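Local coordinates for metallo-beta-lactamase domain-containing protein (Enterococcus faecalis, PDB 2AZ4) that carries two zinc ions in a metallo-beta-lactamase fold and probably acts as a hydrolase, perhaps an RNA-binding exonuclease, though its true function is not established, at residues H31-F36 against P61-L66; V9-G14 against T21-A26; Q84-F89 against P106-Y111. All coordinates share one frame; numbering follows the deposited sequence.

Interaction 1: residues H31-F36 against P61-L66; sequences HIFFDF and PELKDL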
loop_
_atom_site.group_PDB
_atom_site.type_symbol
_atom_site.label_atom_id
_atom_site.label_comp_id
_atom_site.label_asym_id
_atom_site.label_seq_id
_atom_site.Cartn_x
_atom_site.Cartn_y
_atom_site.Cartn_z
ATOM N N HIS A 31 7.067 13.426 20.064
ATOM C CA HIS A 31 6.048 12.480 19.637
ATOM C C HIS A 31 6.160 12.143 18.163
ATOM O O HIS A 31 6.630 12.960 17.362
ATOM C CB HIS A 31 4.609 12.908 20.065
ATOM C CG HIS A 31 4.109 14.192 19.469
ATOM N ND1 HIS A 31 4.904 15.067 18.755
ATOM C CD2 HIS A 31 2.875 14.758 19.508
ATOM C CE1 HIS A 31 4.178 16.106 18.370
ATOM N NE2 HIS A 31 2.945 15.938 18.807
ATOM N N ILE A 32 5.773 10.919 17.833
ATOM C CA ILE A 32 5.744 10.430 16.465
ATOM C C ILE A 32 4.339 9.958 16.107
ATOM O O ILE A 32 3.535 9.649 16.992
ATOM C CB ILE A 32 6.756 9.290 16.206
ATOM C CG1 ILE A 32 6.413 8.051 17.043
ATOM C CG2 ILE A 32 8.161 9.795 16.460
ATOM C CD1 ILE A 32 7.251 6.803 16.733
ATOM N N PHE A 33 4.045 9.954 14.814
ATOM C CA PHE A 33 2.756 9.523 14.305
ATOM C C PHE A 33 3.024 8.600 13.124
ATOM O O PHE A 33 4.057 8.747 12.456
ATOM C CB PHE A 33 1.896 10.711 13.816
ATOM C CG PHE A 33 1.533 11.736 14.904
ATOM C CD1 PHE A 33 0.250 11.777 15.444
ATOM C CD2 PHE A 33 2.452 12.673 15.337
ATOM C CE1 PHE A 33 -0.088 12.734 16.440
ATOM C CE2 PHE A 33 2.121 13.627 16.341
ATOM C CZ PHE A 33 0.849 13.646 16.874
ATOM N N PHE A 34 2.080 7.693 12.867
ATOM C CA PHE A 34 2.106 6.736 11.750
ATOM C C PHE A 34 0.750 6.041 11.698
ATOM O O PHE A 34 0.144 5.805 12.734
ATOM C CB PHE A 34 3.209 5.678 11.933
ATOM C CG PHE A 34 3.211 5.020 13.300
ATOM C CD1 PHE A 34 3.972 5.547 14.347
ATOM C CD2 PHE A 34 2.444 3.875 13.540
ATOM C CE1 PHE A 34 3.968 4.965 15.601
ATOM C CE2 PHE A 34 2.448 3.268 14.804
ATOM C CZ PHE A 34 3.194 3.814 15.831
ATOM N N ASP A 35 0.235 5.743 10.507
ATOM C CA ASP A 35 0.686 6.332 9.248
ATOM C C ASP A 35 -0.061 7.661 9.060
ATOM O O ASP A 35 -0.182 8.429 10.023
ATOM C CB ASP A 35 0.433 5.335 8.099
ATOM C CG ASP A 35 1.332 4.104 8.196
ATOM O OD1 ASP A 35 2.538 4.276 8.513
ATOM O OD2 ASP A 35 0.868 2.969 7.930
ATOM N N PHE A 36 -0.547 7.944 7.848
ATOM C CA PHE A 36 -1.172 9.244 7.557
ATOM C C PHE A 36 -2.151 9.195 6.358
ATOM O O PHE A 36 -2.056 10.006 5.440
ATOM C CB PHE A 36 -0.086 10.314 7.320
ATOM C CG PHE A 36 -0.423 11.646 7.921
ATOM C CD1 PHE A 36 -0.426 11.810 9.307
ATOM C CD2 PHE A 36 -0.753 12.720 7.122
ATOM C CE1 PHE A 36 -0.744 13.032 9.884
ATOM C CE2 PHE A 36 -1.077 13.967 7.689
ATOM C CZ PHE A 36 -1.080 14.118 9.068
ATOM N N PRO A 61 -8.436 12.277 12.171
ATOM C CA PRO A 61 -8.604 12.665 13.567
ATOM C C PRO A 61 -8.330 14.147 13.809
ATOM O O PRO A 61 -7.630 14.784 13.019
ATOM C CB PRO A 61 -7.546 11.811 14.278
ATOM C CG PRO A 61 -6.421 11.714 13.276
ATOM C CD PRO A 61 -7.100 11.695 11.908
ATOM N N GLU A 62 -8.867 14.674 14.914
ATOM C CA GLU A 62 -8.491 15.976 15.452
ATOM C C GLU A 62 -7.094 15.869 16.012
ATOM O O GLU A 62 -6.835 15.011 16.859
ATOM C CB GLU A 62 -9.440 16.360 16.596
ATOM C CG GLU A 62 -10.865 16.603 16.167
ATOM C CD GLU A 62 -11.212 18.100 16.011
ATOM O OE1 GLU A 62 -12.420 18.399 15.908
ATOM O OE2 GLU A 62 -10.310 18.975 15.995
ATOM N N LEU A 63 -6.178 16.711 15.544
ATOM C CA LEU A 63 -4.786 16.604 15.970
ATOM C C LEU A 63 -4.237 17.989 16.243
ATOM O O LEU A 63 -4.511 18.926 15.505
ATOM C CB LEU A 63 -3.925 15.880 14.925
ATOM C CG LEU A 63 -4.162 14.391 14.604
ATOM C CD1 LEU A 63 -3.335 13.942 13.379
ATOM C CD2 LEU A 63 -3.845 13.498 15.780
ATOM N N LYS A 64 -3.445 18.113 17.303
ATOM C CA LYS A 64 -2.942 19.422 17.685
ATOM C C LYS A 64 -1.589 19.630 17.054
ATOM O O LYS A 64 -0.714 18.772 17.180
ATOM C CB LYS A 64 -2.856 19.542 19.212
ATOM C CG LYS A 64 -2.292 20.870 19.700
ATOM C CD LYS A 64 -2.056 20.826 21.211
ATOM C CE LYS A 64 -1.080 21.911 21.652
ATOM N NZ LYS A 64 0.292 21.737 21.067
ATOM N N ASP A 65 -1.423 20.780 16.395
ATOM C CA ASP A 65 -0.134 21.228 15.849
ATOM C C ASP A 65 0.571 20.164 14.999
ATOM O O ASP A 65 1.746 19.867 15.193
ATOM C CB ASP A 65 0.781 21.730 16.971
ATOM C CG ASP A 65 0.359 23.096 17.510
ATOM O OD1 ASP A 65 0.057 24.023 16.709
ATOM O OD2 ASP A 65 0.336 23.255 18.750
ATOM N N LEU A 66 -0.181 19.584 14.076
ATOM C CA LEU A 66 0.331 18.615 13.129
ATOM C C LEU A 66 -0.115 18.952 11.701
ATOM O O LEU A 66 0.664 18.807 10.753
ATOM C CB LEU A 66 -0.080 17.186 13.536
ATOM C CG LEU A 66 0.718 16.027 12.902
ATOM C CD1 LEU A 66 2.155 15.936 13.388
ATOM C CD2 LEU A 66 0.031 14.673 13.062
HETATM O O HOH W 1 0.038 17.066 19.318
#

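Interaction 2: residues V9-G14 against T21-A26; sequences VTFHSG and TVIEVA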
loop_
_atom_site.group_PDB
_atom_site.type_symbol
_atom_site.label_atom_id
_atom_site.label_comp_id
_atom_site.label_asym_id
_atom_site.label_seq_id
_atom_site.Cartn_x
_atom_site.Cartn_y
_atom_site.Cartn_z
ATOM N N VAL A 9 0.816 5.749 24.086
ATOM C CA VAL A 9 0.356 5.391 22.753
ATOM C C VAL A 9 -1.126 5.757 22.610
ATOM O O VAL A 9 -1.947 5.335 23.428
ATOM C CB VAL A 9 0.502 3.862 22.498
ATOM C CG1 VAL A 9 0.266 3.525 21.047
ATOM C CG2 VAL A 9 1.866 3.333 22.943
ATOM N N THR A 10 -1.471 6.522 21.575
ATOM C CA THR A 10 -2.841 6.967 21.348
ATOM C C THR A 10 -3.305 6.496 19.999
ATOM O O THR A 10 -2.624 6.734 18.995
ATOM C CB THR A 10 -2.998 8.496 21.333
ATOM O OG1 THR A 10 -2.403 9.073 22.494
ATOM C CG2 THR A 10 -4.486 8.889 21.302
ATOM N N PHE A 11 -4.473 5.867 19.973
ATOM C CA PHE A 11 -5.079 5.362 18.741
ATOM C C PHE A 11 -6.085 6.367 18.198
ATOM O O PHE A 11 -7.299 6.264 18.418
ATOM C CB PHE A 11 -5.678 3.970 18.966
ATOM C CG PHE A 11 -4.648 2.961 19.376
ATOM C CD1 PHE A 11 -4.010 2.157 18.410
ATOM C CD2 PHE A 11 -4.260 2.846 20.722
ATOM C CE1 PHE A 11 -3.016 1.253 18.782
ATOM C CE2 PHE A 11 -3.264 1.942 21.102
ATOM C CZ PHE A 11 -2.637 1.144 20.127
ATOM N N HIS A 12 -5.544 7.369 17.509
ATOM C CA HIS A 12 -6.332 8.487 17.005
ATOM C C HIS A 12 -7.363 8.102 15.973
ATOM O O HIS A 12 -8.443 8.679 15.958
ATOM C CB HIS A 12 -5.394 9.566 16.422
ATOM C CG HIS A 12 -4.586 10.290 17.461
ATOM N ND1 HIS A 12 -5.158 11.138 18.387
ATOM C CD2 HIS A 12 -3.252 10.310 17.706
ATOM C CE1 HIS A 12 -4.212 11.651 19.157
ATOM N NE2 HIS A 12 -3.048 11.147 18.778
ATOM N N SER A 13 -7.048 7.130 15.107
ATOM C CA SER A 13 -7.843 6.902 13.905
ATOM C C SER A 13 -7.606 5.521 13.328
ATOM O O SER A 13 -6.586 4.898 13.590
ATOM C CB SER A 13 -7.454 7.954 12.852
ATOM O OG SER A 13 -8.321 7.959 11.744
ATOM N N GLY A 14 -8.534 5.044 12.519
ATOM C CA GLY A 14 -8.311 3.772 11.818
ATOM C C GLY A 14 -8.792 2.527 12.527
ATOM O O GLY A 14 -8.503 1.408 12.091
ATOM N N THR A 21 -5.279 4.306 9.725
ATOM C CA THR A 21 -4.513 4.164 10.981
ATOM C C THR A 21 -3.642 5.375 11.241
ATOM O O THR A 21 -2.779 5.727 10.431
ATOM C CB THR A 21 -3.610 2.915 11.000
ATOM O OG1 THR A 21 -4.409 1.749 10.821
ATOM C CG2 THR A 21 -2.911 2.771 12.336
ATOM N N VAL A 22 -3.884 6.037 12.365
ATOM C CA VAL A 22 -3.003 7.104 12.799
ATOM C C VAL A 22 -2.806 6.868 14.286
ATOM O O VAL A 22 -3.752 6.977 15.083
ATOM C CB VAL A 22 -3.582 8.521 12.538
ATOM C CG1 VAL A 22 -2.626 9.592 13.037
ATOM C CG2 VAL A 22 -3.918 8.731 11.037
ATOM N N ILE A 23 -1.579 6.523 14.642
ATOM C CA ILE A 23 -1.224 6.261 16.010
ATOM C C ILE A 23 -0.149 7.250 16.372
ATOM O O ILE A 23 0.712 7.565 15.543
ATOM C CB ILE A 23 -0.736 4.785 16.176
ATOM C CG1 ILE A 23 -1.910 3.823 15.899
ATOM C CG2 ILE A 23 -0.089 4.553 17.513
ATOM C CD1 ILE A 23 -1.478 2.376 15.603
ATOM N N GLU A 24 -0.228 7.729 17.607
ATOM C CA GLU A 24 0.775 8.584 18.209
ATOM C C GLU A 24 1.515 7.853 19.310
ATOM O O GLU A 24 0.913 7.142 20.125
ATOM C CB GLU A 24 0.126 9.834 18.802
ATOM C CG GLU A 24 1.116 10.765 19.469
ATOM C CD GLU A 24 0.447 11.979 20.094
ATOM O OE1 GLU A 24 -0.788 12.098 19.999
ATOM O OE2 GLU A 24 1.157 12.814 20.687
ATOM N N VAL A 25 2.824 8.035 19.324
ATOM C CA VAL A 25 3.663 7.574 20.411
ATOM C C VAL A 25 4.363 8.802 20.946
ATOM O O VAL A 25 5.041 9.505 20.197
ATOM C CB VAL A 25 4.688 6.490 19.986
ATOM C CG1 VAL A 25 5.541 6.073 21.196
ATOM C CG2 VAL A 25 3.963 5.258 19.440
ATOM N N ALA A 26 4.163 9.078 22.231
ATOM C CA ALA A 26 4.726 10.274 22.879
ATOM C C ALA A 26 5.544 9.948 24.128
ATOM O O ALA A 26 5.175 9.075 24.920
ATOM C CB ALA A 26 3.631 11.245 23.230
HETATM O O HOH W 2 0.160 9.338 22.533
HETATM O O HOH W 3 -2.503 11.992 22.371
HETATM O O HOH W 4 -6.895 0.848 9.812
#

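Interaction 3: residues Q84-F89 against P106-Y111; sequences QHTAVF and PAVPLY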
loop_
_atom_site.group_PDB
_atom_site.type_symbol
_atom_site.label_atom_id
_atom_site.label_comp_id
_atom_site.label_asym_id
_atom_site.label_seq_id
_atom_site.Cartn_x
_atom_site.Cartn_y
_atom_site.Cartn_z
ATOM N N GLN A 84 8.499 19.618 21.435
ATOM C CA GLN A 84 9.665 20.200 20.760
ATOM C C GLN A 84 10.070 19.420 19.514
ATOM O O GLN A 84 10.643 20.006 18.588
ATOM C CB GLN A 84 10.866 20.302 21.704
ATOM C CG GLN A 84 10.742 21.446 22.720
ATOM C CD GLN A 84 10.612 22.798 22.041
ATOM O OE1 GLN A 84 9.581 23.476 22.158
ATOM N NE2 GLN A 84 11.646 23.182 21.301
ATOM N N HIS A 85 9.774 18.114 19.502
ATOM C CA HIS A 85 10.216 17.200 18.428
ATOM C C HIS A 85 9.027 16.396 17.938
ATOM O O HIS A 85 8.366 15.729 18.727
ATOM C CB HIS A 85 11.299 16.225 18.923
ATOM C CG HIS A 85 12.433 16.889 19.646
ATOM N ND1 HIS A 85 13.481 17.501 18.992
ATOM C CD2 HIS A 85 12.691 17.024 20.972
ATOM C CE1 HIS A 85 14.322 18.004 19.880
ATOM N NE2 HIS A 85 13.869 17.723 21.086
ATOM N N THR A 86 8.755 16.474 16.631
ATOM C CA THR A 86 7.614 15.807 16.036
ATOM C C THR A 86 8.091 15.188 14.741
ATOM O O THR A 86 8.920 15.781 14.041
ATOM C CB THR A 86 6.475 16.807 15.719
ATOM O OG1 THR A 86 6.121 17.555 16.903
ATOM C CG2 THR A 86 5.244 16.063 15.179
ATOM N N ALA A 87 7.572 14.004 14.410
ATOM C CA ALA A 87 7.855 13.409 13.103
ATOM C C ALA A 87 6.781 12.421 12.720
ATOM O O ALA A 87 6.087 11.863 13.589
ATOM C CB ALA A 87 9.232 12.698 13.111
ATOM N N VAL A 88 6.674 12.161 11.418
ATOM C CA VAL A 88 5.657 11.256 10.931
ATOM C C VAL A 88 6.362 10.204 10.084
ATOM O O VAL A 88 7.277 10.513 9.330
ATOM C CB VAL A 88 4.507 11.971 10.114
ATOM C CG1 VAL A 88 3.513 10.961 9.524
ATOM C CG2 VAL A 88 3.740 12.971 10.947
ATOM N N PHE A 89 5.908 8.964 10.210
ATOM C CA PHE A 89 6.463 7.852 9.451
ATOM C C PHE A 89 5.382 7.233 8.608
ATOM O O PHE A 89 4.193 7.193 9.003
ATOM C CB PHE A 89 7.082 6.813 10.401
ATOM C CG PHE A 89 8.247 7.327 11.161
ATOM C CD1 PHE A 89 9.545 7.053 10.732
ATOM C CD2 PHE A 89 8.068 8.102 12.305
ATOM C CE1 PHE A 89 10.653 7.551 11.443
ATOM C CE2 PHE A 89 9.164 8.620 13.020
ATOM C CZ PHE A 89 10.461 8.353 12.579
ATOM N N PRO A 106 4.340 21.173 6.511
ATOM C CA PRO A 106 5.639 21.177 5.817
ATOM C C PRO A 106 6.848 21.169 6.749
ATOM O O PRO A 106 7.863 20.547 6.423
ATOM C CB PRO A 106 5.615 22.489 5.003
ATOM C CG PRO A 106 4.180 22.875 4.921
ATOM C CD PRO A 106 3.386 22.148 5.944
ATOM N N ALA A 107 6.746 21.851 7.891
ATOM C CA ALA A 107 7.820 21.881 8.902
ATOM C C ALA A 107 8.024 20.559 9.656
ATOM O O ALA A 107 9.077 20.320 10.253
ATOM C CB ALA A 107 7.587 23.031 9.889
ATOM N N VAL A 108 7.029 19.683 9.637
ATOM C CA VAL A 108 7.188 18.389 10.311
ATOM C C VAL A 108 7.808 17.409 9.308
ATOM O O VAL A 108 7.279 17.262 8.234
ATOM C CB VAL A 108 5.830 17.867 10.844
ATOM C CG1 VAL A 108 5.970 16.440 11.428
ATOM C CG2 VAL A 108 5.288 18.826 11.895
ATOM N N PRO A 109 8.953 16.766 9.654
ATOM C CA PRO A 109 9.518 15.778 8.732
ATOM C C PRO A 109 8.672 14.535 8.579
ATOM O O PRO A 109 8.031 14.089 9.535
ATOM C CB PRO A 109 10.855 15.413 9.371
ATOM C CG PRO A 109 10.689 15.759 10.859
ATOM C CD PRO A 109 9.798 16.966 10.845
ATOM N N LEU A 110 8.742 13.949 7.387
ATOM C CA LEU A 110 7.967 12.776 7.009
ATOM C C LEU A 110 8.975 11.756 6.480
ATOM O O LEU A 110 9.722 12.036 5.519
ATOM C CB LEU A 110 6.927 13.127 5.937
ATOM C CG LEU A 110 6.103 11.986 5.290
ATOM C CD1 LEU A 110 5.291 11.260 6.344
ATOM C CD2 LEU A 110 5.164 12.512 4.184
ATOM N N TYR A 111 9.002 10.590 7.134
ATOM C CA TYR A 111 10.034 9.575 6.920
ATOM C C TYR A 111 9.412 8.349 6.298
ATOM O O TYR A 111 8.321 7.923 6.673
ATOM C CB TYR A 111 10.738 9.160 8.232
ATOM C CG TYR A 111 11.548 10.249 8.897
ATOM C CD1 TYR A 111 12.850 10.551 8.462
ATOM C CD2 TYR A 111 11.016 10.988 9.940
ATOM C CE1 TYR A 111 13.586 11.537 9.050
ATOM C CE2 TYR A 111 11.734 11.983 10.548
ATOM C CZ TYR A 111 13.019 12.251 10.105
ATOM O OH TYR A 111 13.726 13.232 10.699
#

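Interaction 1: residues H31-F36 against P61-L66
On the outer face of the N-terminal sheet of the metallo-beta-lactamase fold, the loop 61-66 lies over strand 30-34 and the loop residues that follow it. No hydrogen bond joins the two segments directly; apolar side chains reaching tip to tip carry the contact. Leu66, its CG anti to the backbone N (chi1 -162°), sends both methyls to Phe33. Its CD2 stands over the centre of the Phe33 ring, 3.6 Å from the centroid and almost on the ring normal, a CH-pi contact, while CD1 touches Phe33 CE2 at 3.7 Å. The same CD2 meets the edge of the Phe36 ring at CE1, 3.7 Å away, so one branched leucine fills the angle between two phenylalanines. Leu63 adds its CD2 against Phe33 CE1 at 3.9 Å. Such bulky apolar residues suit a buried interface with the sheet, and Leu66 also packs on Thr86 of strand 85-89. In the loop after the strand, Asp35, which follows a cis peptide bond, is hydrogen-bonded through OD2 to ND1 of the zinc ligand His97 and so probably helps to position it. At the other end a water bridges the segments, 3.2 Å from His31 NE2 and donating to Lys64 O at 2.8 Å.

Interaction 2: residues V9-G14 against T21-A26
With CG anti to its carbonyl carbon (chi1 -70°), His12 brings its ring across to Glu24, whose CG is anti to the backbone N (chi1 179°) and chain extended. The side chains cross obliquely, yet ring and carboxylate planes are nearly coplanar, 20° apart. His12 NE2 donates within its ring plane to the anti lone pair of Glu24 OE1, a nearly straight bond of 2.7 Å; the neighbouring carboxylate, if charged, would probably favour a protonated imidazole. A water lies 2.9 Å from both Thr10 OG1 and Glu24 OE1, and Thr10 CG2 lies over one face of the ring. Strands 7-13 and 22-27 form an antiparallel beta hairpin at the start of the metallo-beta-lactamase fold, with Thr10 and Glu24 exchanging two backbone bonds, N to O, of 2.9 Å each. A classic beta bulge sets His12 and Ser13 both against Val22, whose N donates to Ser13 O at 3.2 Å from above the carbonyl plane. The opposite face is apolar: Ile23 CG2 touches Val9 CG1 at 3.7 Å, and Ile23 CG1 lies 3.7 Å from Phe11 CD1. Beta-branched Val9 and Ile23 suit this extended backbone, and both pack on Met214 of the facing sheet.

Interaction 3: residues Q84-F89 against P106-Y111
Val88 O is held by one N-H and touched by one C-H: Tyr111 N donates to it at 2.8 Å, nearly along the C=O axis, and Leu110 CA lies 3.3 Å from it in a CA-H...O contact. At the other end of the same residue, Val88 N donates to Pro109 O at 3.0 Å, again close to the carbonyl axis. These bonds pair strands 85-89 and 110-113 in parallel within a beta-alpha-beta unit of the metallo-beta-lactamase fold, whose connection carries the zinc ligands His92, His94, Asp96 and His97. Pro109 suits the approach to the strand, since it has no N-H to offer and its carbonyl makes the first bond. Around the bonds the two faces differ. On one, Val88 CG1 meets Leu110 CD1 at 3.7 Å, while Val108 CG1 reaches Thr86 CG2; methyl groups of branched residues meet on this face, where Leu104 also packs on Val88. On the other, Phe89 and Tyr111 both have CG anti to the carbonyl carbon (chi1 -64° and -65°) and so point the same way, side by side. Their planes are 23° apart but slid so far that the rings barely overlap, with Tyr111 CD2 above the rim of the Phe89 ring. Ala87 is small enough for the tyrosine to lie alongside: Ala87 CB is near the Tyr111 ring plane, 3.7 Å from Tyr111 CE2.

In the fold
All three contacts are largely buried and belong to one sheet, in which strands 110-113, 85-89, 30-34, 22-27 and 7-13 are consecutive neighbours. Interactions 2 and 3 are pairings within that sheet, antiparallel and parallel respectively, and backbone hydrogen bonds define them; interaction 1 instead lays a loop on a face, through apolar side chains and one water. Strand 30-34, the sheet side of interaction 1, lies between the strands of the other two: Phe34 O probably accepts from Ile23 N and Phe33 O from Phe89 N, whereas interactions 2 and 3 do not touch. Interaction 2 alone has a side-chain hydrogen bond across its segments, His12 to Glu24, while interaction 3 has the most partly exposed touching residues, Thr86, Pro109 and Tyr111.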